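Local atomic coordinates of SAM dependent methyltransferase (Agrobacterium tumefaciens, PDB entry 2IGT), a protein that binds S-adenosylmethionine and probably transfers its methyl group to an acceptor substrate. Residues A[33-38]-A[322-327]; A[189-194]-A[205-210]; A[282-287]-A[296-301]. All blocks are in the same frame, centred on the assembly; numbering follows the deposited sequence.

Near the N terminus, strand 30-39 forms one edge of the eight-stranded mixed sheet, and contact 1 closes a long loop by bringing it together with strand 318-328, almost at the C terminus. Both other contacts fall within that loop, in series. Contact 2 comes first, joining helix 185-198 to strand 205-208 at the far edge of the sheet; contact 3 then packs helix 280-290 on strand 297-306. That strand lies between the two strands of contact 1, so contacts 1 and 3 touch, V35 and S325 both meeting S300. Contact 2 lies on the opposite side of the chain's centre, its centre about 27 Å from that of contact 1 and about 29 Å from that of contact 3.

Contact 1: A[33-38]-A[322-327]; sequences VPVILE and SLFSRW. With ACY (acetic acid), chain H.
L37 rests a methyl group on the face of the F324 ring: CD1 stands 3.6 Å from the ring centroid, 16° off the normal, a CH-pi contact made with the two side chains crossing at about a right angle. CG of L37 also approaches the rim, 3.5 Å from CZ of F324. V35 meets the same ring differently, placing its carbonyl O at the edge, near the ring plane and 3.3 Å from F324 CE1, while V35 CB lies farther back at 4.1 Å from F324 CZ. With CG of F324 between the backbone N and the carbonyl carbon (chi1 77°), the ring reaches toward strand 30-39, one face against L37 and its CE1-CZ edge at V35 O. These residues belong to strands that are not neighbours. In this sheet, built on the class I methyltransferase pattern, strand 297-306 runs between 30-39 and 318-328, and F324 and L37 reach across one of its faces; backbone hydrogen bonds of V35 with S300 and of L37 with E302 and V304 pair the outer strand with 297-306. An acetate, probably from the crystallisation liquor, extends the contact. R326 bends at chi3 and holds it with two hydrogen bonds, NH2 to OXT at 3.1 Å and NH1 to O at 3.2 Å, with OXT in the guanidinium plane. The same OXT also lies 3.6 Å from CD2 of L37. Helix 138-150 lies over this face: the H140 ring meets that of F324 with the planes inclined, V139 and H140 touch L37, and W143 makes a cation-pi contact with R326.

Contact 2: A[189-194]-A[205-210]; sequences GWAKEN and IRWICE. With ACY (acetic acid), chain G.
K192 lays its aliphatic chain along the face of an indole and carries its ammonium group on to a bound acetate. The indole is that of W207, and the contact packs the helix of a beta-alpha-beta crossover, strand 177-181, helix 185-198, strand 205-208, against its second strand in the Rossmann-like methyltransferase domain. CG of K192 lies 3.8 Å from the centroid of the five-membered ring and 10° off its normal, a CH-pi contact; CE comes 3.6 Å from CD1 of W207. Anti torsions beyond CG (chi2 178°) keep the lysine straight, so CG and CE both lie over the indole, and the two side chains run in opposed directions. On the opposite face sits CG2 of I205 from the same strand, 3.5 Å above the plane, so the indole is sandwiched. A191 closes in obliquely near the six-membered ring, its CB 3.3 Å from CZ3 of W207, a tight approach. H180 meets the indole from strand 177-181, and W207 NE1 makes a weak hydrogen bond to Q195 OE1. Just past the strand, E210 belongs to the S-adenosylmethionine pocket. The acetate, probably from the crystallisation liquor, accepts a 2.8 Å hydrogen bond at its O from NZ of K192.

Contact 3: A[282-287]-A[296-301]; sequences SMHELM and GVVASG
Helix 280-290 and strand 297-306 form the second half of a beta-alpha-beta crossover that starts from strand 268-273 and passes over strand 318-328, which lies between its two parallel strands. Helix and strand run nearly antiparallel, at 164° between their directions, with axes 7.9 Å apart at closest approach. At the centre is a buried polar pair: ND1 of H284 and OG of S300 share a hydrogen bond of 2.7 Å with an angle of 156°, either atom being a possible donor. The oxygen lies at the edge of the imidazole, in its plane. With CG of H284 anti to the backbone N (chi1 -178°), the ring turns from the helix surface to the strand, although its CB does not point straight there. The same ring edge also comes close to V298 O, 3.5 Å from CE1 of H284. Both ring nitrogens are engaged, because NE2 bonds to E31 OE1 on the adjoining edge strand, and the two bonds should fix the rotation of the imidazole. S300 OG bonds to S325 OG as well, so a short chain of polar groups runs from E31 through H284 and S300 to S325. One turn on, the selenomethionine M287 supplies the apolar part: its CG packs 3.6 Å from CG1 of V298. That CG1 also lies 3.7 Å from ND1 of H284, so V298 touches both helix residues. Beyond CG, M287 bends away to pack on L269 and L271 of strand 268-273; M283 packs on L271 and on L323 of strand 318-328, and L286 turns to helix 247-260, which neighbours helix 280-290 and whose L251 M283 also touches.

Contact 1: A[33-38]-A[322-327]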
# COMPACT_ATOMS: atom_id res chain seq x y z
N VAL A 33 -17.84 25.75 -30.01
CA VAL A 33 -18.35 24.98 -28.87
C VAL A 33 -19.88 24.94 -28.98
O VAL A 33 -20.47 25.93 -29.35
CB VAL A 33 -17.86 25.63 -27.50
CG1 VAL A 33 -18.48 27.05 -27.28
CG2 VAL A 33 -18.12 24.71 -26.30
N PRO A 34 -20.52 23.77 -28.75
CA PRO A 34 -19.95 22.43 -28.54
C PRO A 34 -19.45 21.89 -29.86
O PRO A 34 -20.04 22.17 -30.91
CB PRO A 34 -21.14 21.60 -28.06
CG PRO A 34 -22.29 22.61 -27.81
CD PRO A 34 -21.99 23.77 -28.70
N VAL A 35 -18.33 21.17 -29.82
CA VAL A 35 -17.90 20.38 -30.97
C VAL A 35 -17.95 18.90 -30.53
O VAL A 35 -17.34 18.50 -29.52
CB VAL A 35 -16.49 20.80 -31.50
CG1 VAL A 35 -16.02 19.85 -32.60
CG2 VAL A 35 -16.50 22.25 -32.06
N ILE A 36 -18.71 18.08 -31.25
CA ILE A 36 -18.82 16.69 -30.85
C ILE A 36 -17.92 15.91 -31.81
O ILE A 36 -18.16 15.89 -33.03
CB ILE A 36 -20.28 16.15 -30.89
CG1 ILE A 36 -21.24 17.00 -30.03
CG2 ILE A 36 -20.30 14.62 -30.48
CD1 ILE A 36 -20.84 17.11 -28.52
N LEU A 37 -16.87 15.30 -31.27
CA LEU A 37 -15.96 14.50 -32.08
C LEU A 37 -16.41 13.06 -31.99
O LEU A 37 -16.68 12.55 -30.90
CB LEU A 37 -14.54 14.63 -31.57
CG LEU A 37 -13.90 16.02 -31.70
CD1 LEU A 37 -12.49 15.92 -31.07
CD2 LEU A 37 -13.85 16.51 -33.16
N GLU A 38 -16.51 12.40 -33.14
CA GLU A 38 -17.06 11.06 -33.17
C GLU A 38 -16.13 10.11 -33.89
O GLU A 38 -15.60 10.42 -34.95
CB GLU A 38 -18.46 11.08 -33.82
CG GLU A 38 -18.97 9.73 -34.26
CD GLU A 38 -20.42 9.76 -34.74
OE1 GLU A 38 -21.20 10.66 -34.33
OE2 GLU A 38 -20.79 8.86 -35.52
N SER A 322 -15.59 11.06 -22.99
CA SER A 322 -14.65 11.99 -22.38
C SER A 322 -14.91 13.38 -22.91
O SER A 322 -15.68 13.56 -23.86
CB SER A 322 -13.18 11.59 -22.71
OG SER A 322 -13.07 11.39 -24.11
N LEU A 323 -14.29 14.35 -22.24
CA LEU A 323 -14.33 15.76 -22.66
C LEU A 323 -13.03 16.11 -23.32
O LEU A 323 -12.00 15.42 -23.17
CB LEU A 323 -14.50 16.68 -21.43
CG LEU A 323 -15.50 16.24 -20.37
CD1 LEU A 323 -15.44 17.23 -19.17
CD2 LEU A 323 -16.93 16.16 -20.96
N PHE A 324 -13.06 17.18 -24.11
CA PHE A 324 -11.83 17.69 -24.68
C PHE A 324 -11.95 19.19 -24.86
O PHE A 324 -13.05 19.74 -25.00
CB PHE A 324 -11.49 17.04 -26.03
CG PHE A 324 -12.33 17.58 -27.18
CD1 PHE A 324 -13.61 17.07 -27.41
CD2 PHE A 324 -11.85 18.60 -28.00
CE1 PHE A 324 -14.41 17.58 -28.44
CE2 PHE A 324 -12.63 19.11 -29.04
CZ PHE A 324 -13.92 18.60 -29.27
N SER A 325 -10.79 19.83 -24.85
CA SER A 325 -10.66 21.21 -25.24
C SER A 325 -9.30 21.36 -25.93
O SER A 325 -8.28 20.93 -25.41
CB SER A 325 -10.74 22.12 -24.01
OG SER A 325 -10.71 23.47 -24.45
N ARG A 326 -9.30 22.00 -27.11
CA ARG A 326 -8.11 22.14 -27.91
C ARG A 326 -7.92 23.59 -28.34
O ARG A 326 -8.80 24.19 -28.99
CB ARG A 326 -8.20 21.24 -29.14
CG ARG A 326 -7.03 21.36 -30.11
CD ARG A 326 -7.21 20.33 -31.22
NE ARG A 326 -8.33 20.74 -32.05
CZ ARG A 326 -9.17 19.93 -32.68
NH1 ARG A 326 -9.04 18.61 -32.58
NH2 ARG A 326 -10.14 20.46 -33.41
N TRP A 327 -6.77 24.16 -27.96
CA TRP A 327 -6.34 25.45 -28.46
C TRP A 327 -5.44 25.24 -29.68
O TRP A 327 -4.56 24.37 -29.67
CB TRP A 327 -5.59 26.28 -27.39
CG TRP A 327 -5.03 27.58 -28.00
CD1 TRP A 327 -5.69 28.78 -28.16
CD2 TRP A 327 -3.75 27.75 -28.62
NE1 TRP A 327 -4.87 29.69 -28.79
CE2 TRP A 327 -3.68 29.08 -29.10
CE3 TRP A 327 -2.64 26.90 -28.81
CZ2 TRP A 327 -2.55 29.59 -29.75
CZ3 TRP A 327 -1.50 27.42 -29.46
CH2 TRP A 327 -1.47 28.74 -29.92
C ACY H . -11.09 17.26 -35.47
O ACY H . -9.99 16.82 -35.09
OXT ACY H . -11.55 18.39 -35.17
CH3 ACY H . -11.94 16.37 -36.36

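Contact 2: A[189-194]-A[205-210]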
# COMPACT_ATOMS: atom_id res chain seq x y z
N GLY A 189 6.80 1.20 -18.48
CA GLY A 189 7.22 -0.11 -18.98
C GLY A 189 6.31 -0.64 -20.08
O GLY A 189 6.79 -1.14 -21.09
N TRP A 190 5.00 -0.50 -19.90
CA TRP A 190 4.02 -0.88 -20.92
C TRP A 190 4.19 -0.08 -22.20
O TRP A 190 4.12 -0.63 -23.30
CB TRP A 190 2.59 -0.62 -20.40
CG TRP A 190 2.17 -1.49 -19.27
CD1 TRP A 190 2.68 -2.71 -18.91
CD2 TRP A 190 1.07 -1.23 -18.37
NE1 TRP A 190 1.99 -3.21 -17.82
CE2 TRP A 190 1.00 -2.32 -17.47
CE3 TRP A 190 0.16 -0.17 -18.23
CZ2 TRP A 190 0.04 -2.38 -16.45
CZ3 TRP A 190 -0.79 -0.23 -17.21
CH2 TRP A 190 -0.83 -1.33 -16.34
N ALA A 191 4.37 1.23 -22.07
CA ALA A 191 4.55 2.10 -23.22
C ALA A 191 5.80 1.70 -24.01
O ALA A 191 5.78 1.64 -25.25
CB ALA A 191 4.61 3.57 -22.78
N LYS A 192 6.89 1.42 -23.29
CA LYS A 192 8.14 0.96 -23.91
C LYS A 192 7.96 -0.37 -24.65
O LYS A 192 8.50 -0.55 -25.75
CB LYS A 192 9.24 0.83 -22.84
CG LYS A 192 9.79 2.18 -22.35
CD LYS A 192 10.84 1.95 -21.26
CE LYS A 192 11.40 3.26 -20.75
NZ LYS A 192 12.36 3.02 -19.64
N GLU A 193 7.22 -1.30 -24.04
CA GLU A 193 6.85 -2.53 -24.72
C GLU A 193 6.14 -2.24 -26.05
O GLU A 193 6.43 -2.90 -27.04
CB GLU A 193 5.96 -3.42 -23.85
CG GLU A 193 6.70 -4.21 -22.81
CD GLU A 193 5.77 -5.10 -22.01
OE1 GLU A 193 5.10 -5.95 -22.63
OE2 GLU A 193 5.70 -4.94 -20.77
N ASN A 194 5.21 -1.28 -26.05
CA ASN A 194 4.53 -0.85 -27.27
C ASN A 194 5.49 -0.21 -28.29
O ASN A 194 5.43 -0.49 -29.48
CB ASN A 194 3.37 0.12 -26.94
CG ASN A 194 2.22 -0.58 -26.24
OD1 ASN A 194 2.07 -1.80 -26.34
ND2 ASN A 194 1.38 0.19 -25.54
N ILE A 205 12.02 9.30 -28.56
CA ILE A 205 11.02 9.37 -27.49
C ILE A 205 11.76 9.39 -26.15
O ILE A 205 12.55 8.48 -25.85
CB ILE A 205 10.04 8.20 -27.52
CG1 ILE A 205 9.38 8.09 -28.90
CG2 ILE A 205 8.97 8.35 -26.37
CD1 ILE A 205 8.44 6.90 -29.01
N ARG A 206 11.54 10.44 -25.37
CA ARG A 206 12.13 10.55 -24.05
C ARG A 206 11.08 10.17 -22.99
O ARG A 206 10.01 10.79 -22.90
CB ARG A 206 12.68 11.98 -23.86
CG ARG A 206 12.90 12.40 -22.42
CD ARG A 206 13.65 13.74 -22.34
NE ARG A 206 12.78 14.86 -22.70
CZ ARG A 206 12.98 16.12 -22.33
NH1 ARG A 206 14.05 16.45 -21.61
NH2 ARG A 206 12.12 17.06 -22.71
N TRP A 207 11.38 9.12 -22.21
CA TRP A 207 10.43 8.53 -21.25
C TRP A 207 10.70 9.13 -19.90
O TRP A 207 11.82 8.98 -19.37
CB TRP A 207 10.57 7.00 -21.18
CG TRP A 207 10.33 6.30 -22.49
CD1 TRP A 207 11.28 5.79 -23.34
CD2 TRP A 207 9.06 6.05 -23.12
NE1 TRP A 207 10.69 5.24 -24.45
CE2 TRP A 207 9.33 5.38 -24.34
CE3 TRP A 207 7.73 6.32 -22.78
CZ2 TRP A 207 8.31 4.98 -25.22
CZ3 TRP A 207 6.72 5.94 -23.67
CH2 TRP A 207 7.02 5.27 -24.87
N ILE A 208 9.73 9.84 -19.35
CA ILE A 208 9.94 10.57 -18.13
C ILE A 208 9.00 9.98 -17.07
O ILE A 208 7.78 10.03 -17.23
CB ILE A 208 9.64 12.11 -18.30
CG1 ILE A 208 10.57 12.78 -19.34
CG2 ILE A 208 9.71 12.84 -16.95
CD1 ILE A 208 12.08 12.81 -18.99
N CYS A 209 9.57 9.43 -16.00
CA CYS A 209 8.76 8.88 -14.91
C CYS A 209 8.79 9.89 -13.76
O CYS A 209 9.71 9.92 -12.94
CB CYS A 209 9.28 7.50 -14.49
SG CYS A 209 8.21 6.71 -13.25
N GLU A 210 7.78 10.77 -13.75
CA GLU A 210 7.74 11.89 -12.82
C GLU A 210 6.30 12.34 -12.71
O GLU A 210 5.47 12.05 -13.59
CB GLU A 210 8.65 13.04 -13.29
CG GLU A 210 8.81 14.19 -12.24
CD GLU A 210 9.96 15.19 -12.52
OE1 GLU A 210 10.29 15.44 -13.69
OE2 GLU A 210 10.52 15.76 -11.55
C ACY G . 10.52 1.08 -17.26
O ACY G . 10.85 0.96 -18.45
OXT ACY G . 10.69 2.14 -16.62
CH3 ACY G . 9.91 -0.11 -16.59

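Contact 3: A[282-287]-A[296-301]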
# COMPACT_ATOMS: atom_id res chain seq x y z
N SER A 282 -16.82 23.72 -18.88
CA SER A 282 -15.87 24.08 -17.82
C SER A 282 -14.40 23.90 -18.24
O SER A 282 -13.57 24.72 -17.88
CB SER A 282 -16.20 23.29 -16.56
OG SER A 282 -17.50 23.66 -16.15
N MSE A 283 -14.12 22.85 -19.00
CA MSE A 283 -12.81 22.69 -19.66
C MSE A 283 -12.62 23.80 -20.70
O MSE A 283 -11.55 24.38 -20.79
CB MSE A 283 -12.69 21.33 -20.34
CG MSE A 283 -12.99 20.12 -19.40
SE MSE A 283 -11.75 20.07 -17.87
CE MSE A 283 -13.08 20.46 -16.47
N HIS A 284 -13.66 24.05 -21.50
CA HIS A 284 -13.64 25.12 -22.52
C HIS A 284 -13.28 26.51 -21.92
O HIS A 284 -12.33 27.18 -22.39
CB HIS A 284 -15.01 25.20 -23.21
CG HIS A 284 -15.07 26.24 -24.28
ND1 HIS A 284 -14.38 26.10 -25.46
CD2 HIS A 284 -15.71 27.43 -24.34
CE1 HIS A 284 -14.58 27.18 -26.21
NE2 HIS A 284 -15.39 27.99 -25.55
N GLU A 285 -14.03 26.95 -20.91
CA GLU A 285 -13.83 28.32 -20.39
C GLU A 285 -12.48 28.42 -19.68
O GLU A 285 -11.81 29.44 -19.76
CB GLU A 285 -14.95 28.78 -19.46
CG GLU A 285 -16.35 28.80 -20.12
CD GLU A 285 -16.53 29.93 -21.15
OE1 GLU A 285 -15.50 30.49 -21.64
OE2 GLU A 285 -17.70 30.25 -21.47
N LEU A 286 -12.06 27.33 -19.03
CA LEU A 286 -10.72 27.29 -18.42
C LEU A 286 -9.64 27.46 -19.49
O LEU A 286 -8.69 28.26 -19.28
CB LEU A 286 -10.49 25.98 -17.66
CG LEU A 286 -9.07 25.81 -17.05
CD1 LEU A 286 -8.78 26.93 -16.03
CD2 LEU A 286 -8.93 24.40 -16.38
N MSE A 287 -9.76 26.71 -20.59
CA MSE A 287 -8.75 26.75 -21.66
C MSE A 287 -8.76 28.15 -22.31
O MSE A 287 -7.70 28.73 -22.60
CB MSE A 287 -9.04 25.67 -22.72
CG MSE A 287 -8.07 25.73 -23.93
SE MSE A 287 -6.27 25.18 -23.36
CE MSE A 287 -6.62 23.27 -23.13
N GLY A 296 -5.78 32.82 -31.79
CA GLY A 296 -6.18 31.47 -32.18
C GLY A 296 -7.60 31.11 -31.79
O GLY A 296 -8.47 31.98 -31.67
N VAL A 297 -7.85 29.82 -31.60
CA VAL A 297 -9.21 29.31 -31.40
C VAL A 297 -9.21 28.13 -30.44
O VAL A 297 -8.28 27.31 -30.47
CB VAL A 297 -9.89 28.93 -32.75
CG1 VAL A 297 -9.07 27.86 -33.47
CG2 VAL A 297 -11.35 28.47 -32.57
N VAL A 298 -10.25 28.06 -29.61
CA VAL A 298 -10.44 26.96 -28.69
C VAL A 298 -11.71 26.22 -29.11
O VAL A 298 -12.81 26.81 -29.18
CB VAL A 298 -10.55 27.45 -27.19
CG1 VAL A 298 -10.80 26.26 -26.26
CG2 VAL A 298 -9.26 28.17 -26.80
N ALA A 299 -11.55 24.94 -29.43
CA ALA A 299 -12.69 24.09 -29.76
C ALA A 299 -12.83 23.09 -28.63
O ALA A 299 -11.83 22.46 -28.22
CB ALA A 299 -12.45 23.36 -31.12
N SER A 300 -14.05 22.92 -28.12
CA SER A 300 -14.28 21.99 -27.00
C SER A 300 -15.59 21.24 -27.14
O SER A 300 -16.51 21.70 -27.83
CB SER A 300 -14.30 22.77 -25.68
OG SER A 300 -13.21 23.67 -25.62
N GLY A 301 -15.70 20.11 -26.43
CA GLY A 301 -16.94 19.32 -26.47
C GLY A 301 -16.70 17.93 -25.91
O GLY A 301 -15.89 17.75 -24.99